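Local coordinates for ectonucleoside triphosphate diphosphohydrolase 4 (Homo sapiens, PDB 6WG5), which belongs to the GDA1/CD39 family of nucleoside phosphatases, whose fold is related to that of actin and its ATPase relatives, at residues Q288-R293 with L318-P323. Numbering follows the deposited sequence.
Sequences QRYEDR and LDPCLP. With NAG (2-acetamido-2-deoxy-beta-D-glucopyranose), chain B.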
loop_
_atom_site.group_PDB
_atom_site.type_symbol
_atom_site.label_atom_id
_atom_site.label_comp_id
_atom_site.label_asym_id
_atom_site.label_seq_id
_atom_site.Cartn_x
_atom_site.Cartn_y
_atom_site.Cartn_z
ATOM N N GLN A 288 0.098 -19.654 8.459
ATOM C CA GLN A 288 -0.763 -20.758 8.052
ATOM C C GLN A 288 -0.009 -21.746 7.172
ATOM O O GLN A 288 -0.152 -22.963 7.331
ATOM C CB GLN A 288 -2.000 -20.222 7.328
ATOM C CG GLN A 288 -3.012 -21.296 6.958
ATOM C CD GLN A 288 -3.506 -22.070 8.168
ATOM O OE1 GLN A 288 -4.078 -21.496 9.096
ATOM N NE2 GLN A 288 -3.278 -23.380 8.167
ATOM N N ARG A 289 0.801 -21.243 6.238
ATOM C CA ARG A 289 1.620 -22.131 5.419
ATOM C C ARG A 289 2.601 -22.911 6.283
ATOM O O ARG A 289 2.901 -24.079 6.004
ATOM C CB ARG A 289 2.363 -21.321 4.358
ATOM C CG ARG A 289 1.453 -20.625 3.351
ATOM C CD ARG A 289 2.231 -19.623 2.524
ATOM N NE ARG A 289 3.419 -20.238 1.944
ATOM C CZ ARG A 289 4.520 -19.580 1.603
ATOM N NH1 ARG A 289 5.547 -20.241 1.085
ATOM N NH2 ARG A 289 4.606 -18.269 1.785
ATOM N N TYR A 290 3.109 -22.279 7.343
ATOM C CA TYR A 290 4.033 -22.954 8.249
ATOM C C TYR A 290 3.325 -24.060 9.022
ATOM O O TYR A 290 3.829 -25.186 9.118
ATOM C CB TYR A 290 4.656 -21.926 9.196
ATOM C CG TYR A 290 5.534 -22.506 10.282
ATOM C CD1 TYR A 290 6.733 -23.130 9.973
ATOM C CD2 TYR A 290 5.172 -22.410 11.618
ATOM C CE1 TYR A 290 7.541 -23.655 10.965
ATOM C CE2 TYR A 290 5.973 -22.928 12.615
ATOM C CZ TYR A 290 7.157 -23.549 12.283
ATOM O OH TYR A 290 7.957 -24.072 13.274
ATOM N N GLU A 291 2.146 -23.762 9.574
ATOM C CA GLU A 291 1.382 -24.789 10.275
ATOM C C GLU A 291 0.974 -25.917 9.339
ATOM O O GLU A 291 0.923 -27.079 9.758
ATOM C CB GLU A 291 0.147 -24.167 10.930
ATOM C CG GLU A 291 0.469 -23.218 12.081
ATOM C CD GLU A 291 -0.769 -22.602 12.710
ATOM O OE1 GLU A 291 -1.892 -22.930 12.272
ATOM O OE2 GLU A 291 -0.618 -21.788 13.647
ATOM N N ASP A 292 0.684 -25.601 8.075
ATOM C CA ASP A 292 0.317 -26.639 7.118
ATOM C C ASP A 292 1.429 -27.666 6.963
ATOM O O ASP A 292 1.161 -28.866 6.838
ATOM C CB ASP A 292 -0.021 -26.016 5.762
ATOM C CG ASP A 292 -1.384 -25.349 5.746
ATOM O OD1 ASP A 292 -2.217 -25.662 6.623
ATOM O OD2 ASP A 292 -1.625 -24.518 4.844
ATOM N N ARG A 293 2.688 -27.219 6.964
ATOM C CA ARG A 293 3.789 -28.157 6.772
ATOM C C ARG A 293 4.065 -28.952 8.044
ATOM O O ARG A 293 4.426 -30.131 7.972
ATOM C CB ARG A 293 5.051 -27.424 6.312
ATOM C CG ARG A 293 5.990 -28.316 5.507
ATOM C CD ARG A 293 7.349 -27.681 5.263
ATOM N NE ARG A 293 7.365 -26.812 4.088
ATOM C CZ ARG A 293 8.454 -26.198 3.625
ATOM N NH1 ARG A 293 9.621 -26.357 4.241
ATOM N NH2 ARG A 293 8.379 -25.425 2.549
ATOM N N LEU A 318 7.515 -29.063 19.238
ATOM C CA LEU A 318 8.126 -27.903 19.878
ATOM C C LEU A 318 8.346 -26.830 18.820
ATOM O O LEU A 318 9.256 -26.940 17.991
ATOM C CB LEU A 318 9.433 -28.290 20.568
ATOM C CG LEU A 318 9.316 -29.412 21.603
ATOM C CD1 LEU A 318 10.638 -29.598 22.324
ATOM C CD2 LEU A 318 8.200 -29.138 22.606
ATOM N N ASP A 319 7.508 -25.795 18.850
ATOM C CA ASP A 319 7.525 -24.760 17.830
ATOM C C ASP A 319 8.348 -23.581 18.321
ATOM O O ASP A 319 7.925 -22.897 19.265
ATOM C CB ASP A 319 6.101 -24.316 17.504
ATOM C CG ASP A 319 6.046 -23.335 16.347
ATOM O OD1 ASP A 319 4.965 -22.752 16.116
ATOM O OD2 ASP A 319 7.083 -23.146 15.674
ATOM N N PRO A 320 9.514 -23.295 17.730
ATOM C CA PRO A 320 10.292 -22.128 18.174
ATOM C C PRO A 320 9.650 -20.803 17.811
ATOM O O PRO A 320 10.055 -19.768 18.357
ATOM C CB PRO A 320 11.631 -22.308 17.453
ATOM C CG PRO A 320 11.277 -23.049 16.208
ATOM C CD PRO A 320 10.151 -23.974 16.586
ATOM N N CYS A 321 8.668 -20.804 16.913
ATOM C CA CYS A 321 7.993 -19.593 16.475
ATOM C C CYS A 321 6.817 -19.214 17.366
ATOM O O CYS A 321 6.046 -18.319 17.005
ATOM C CB CYS A 321 7.517 -19.762 15.032
ATOM S SG CYS A 321 8.860 -19.919 13.834
ATOM N N LEU A 322 6.657 -19.874 18.512
ATOM C CA LEU A 322 5.610 -19.530 19.458
ATOM C C LEU A 322 6.224 -19.093 20.782
ATOM O O LEU A 322 7.331 -19.520 21.126
ATOM C CB LEU A 322 4.662 -20.712 19.706
ATOM C CG LEU A 322 3.634 -20.990 18.608
ATOM C CD1 LEU A 322 2.917 -22.302 18.877
ATOM C CD2 LEU A 322 2.630 -19.848 18.493
ATOM N N PRO A 323 5.534 -18.243 21.544
ATOM C CA PRO A 323 6.069 -17.822 22.844
ATOM C C PRO A 323 6.364 -19.016 23.738
ATOM O O PRO A 323 5.743 -20.075 23.626
ATOM C CB PRO A 323 4.951 -16.951 23.426
ATOM C CG PRO A 323 4.153 -16.513 22.260
ATOM C CD PRO A 323 4.240 -17.609 21.247
HETATM C C1 NAG B . 5.954 -21.648 -2.668
HETATM C C2 NAG B . 4.507 -21.383 -3.096
HETATM C C3 NAG B . 3.714 -22.689 -3.157
HETATM C C4 NAG B . 4.449 -23.750 -3.969
HETATM C C5 NAG B . 5.877 -23.899 -3.467
HETATM C C6 NAG B . 6.709 -24.840 -4.307
HETATM C C7 NAG B . 3.346 -19.281 -2.564
HETATM C C8 NAG B . 2.706 -18.465 -1.482
HETATM N N2 NAG B . 3.864 -20.452 -2.182
HETATM O O3 NAG B . 2.442 -22.432 -3.740
HETATM O O4 NAG B . 3.793 -25.003 -3.809
HETATM O O5 NAG B . 6.531 -22.626 -3.515
HETATM O O6 NAG B . 8.093 -24.703 -4.014
HETATM O O7 NAG B . 3.393 -18.897 -3.729
#
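Tyr290 of helix 283-296 reaches across to Asp319, where strand 317-319 runs into a type I beta turn, Asp319 to Leu322, and Tyr290 OH donates a hydrogen bond to Asp319 OD2 at 2.7 Å. With CG anti to the backbone N (chi1 174°), the ring extends toward the turn. Asp319 comes to meet it from the opposite direction, its carboxylate at the ring edge and turned 35° from the ring plane. Asp319 OD2 also accepts from the backbone N of Cys321 at 3.1 Å, which makes an Asx turn. Hydroxyl and amide reach this oxygen from opposite faces of the carboxylate.

Cys321 packs obliquely against the Tyr290 ring, CB 4.3 Å from CE2 and SG 4.7 Å from the centroid; Pro320 CD lies near the hydroxyl. Cys321 is disulfide-bonded to Cys348 of helix 345-352.

On another side of the helix, the guanidinium of Arg289 has one face under the acetamide methyl of a protein-linked NAG, C8 lying 3.7 Å from CZ; NH1 hydrogen-bonds to Phe355 O and NH2 to Gly280 O.

Asp319 OD1 forms a salt bridge with Arg287, also on helix 283-296. This salt bridge and the two donors at OD2 probably keep the buried carboxylate ionised, and it ties the turn to the helix through both Tyr290 and Arg287.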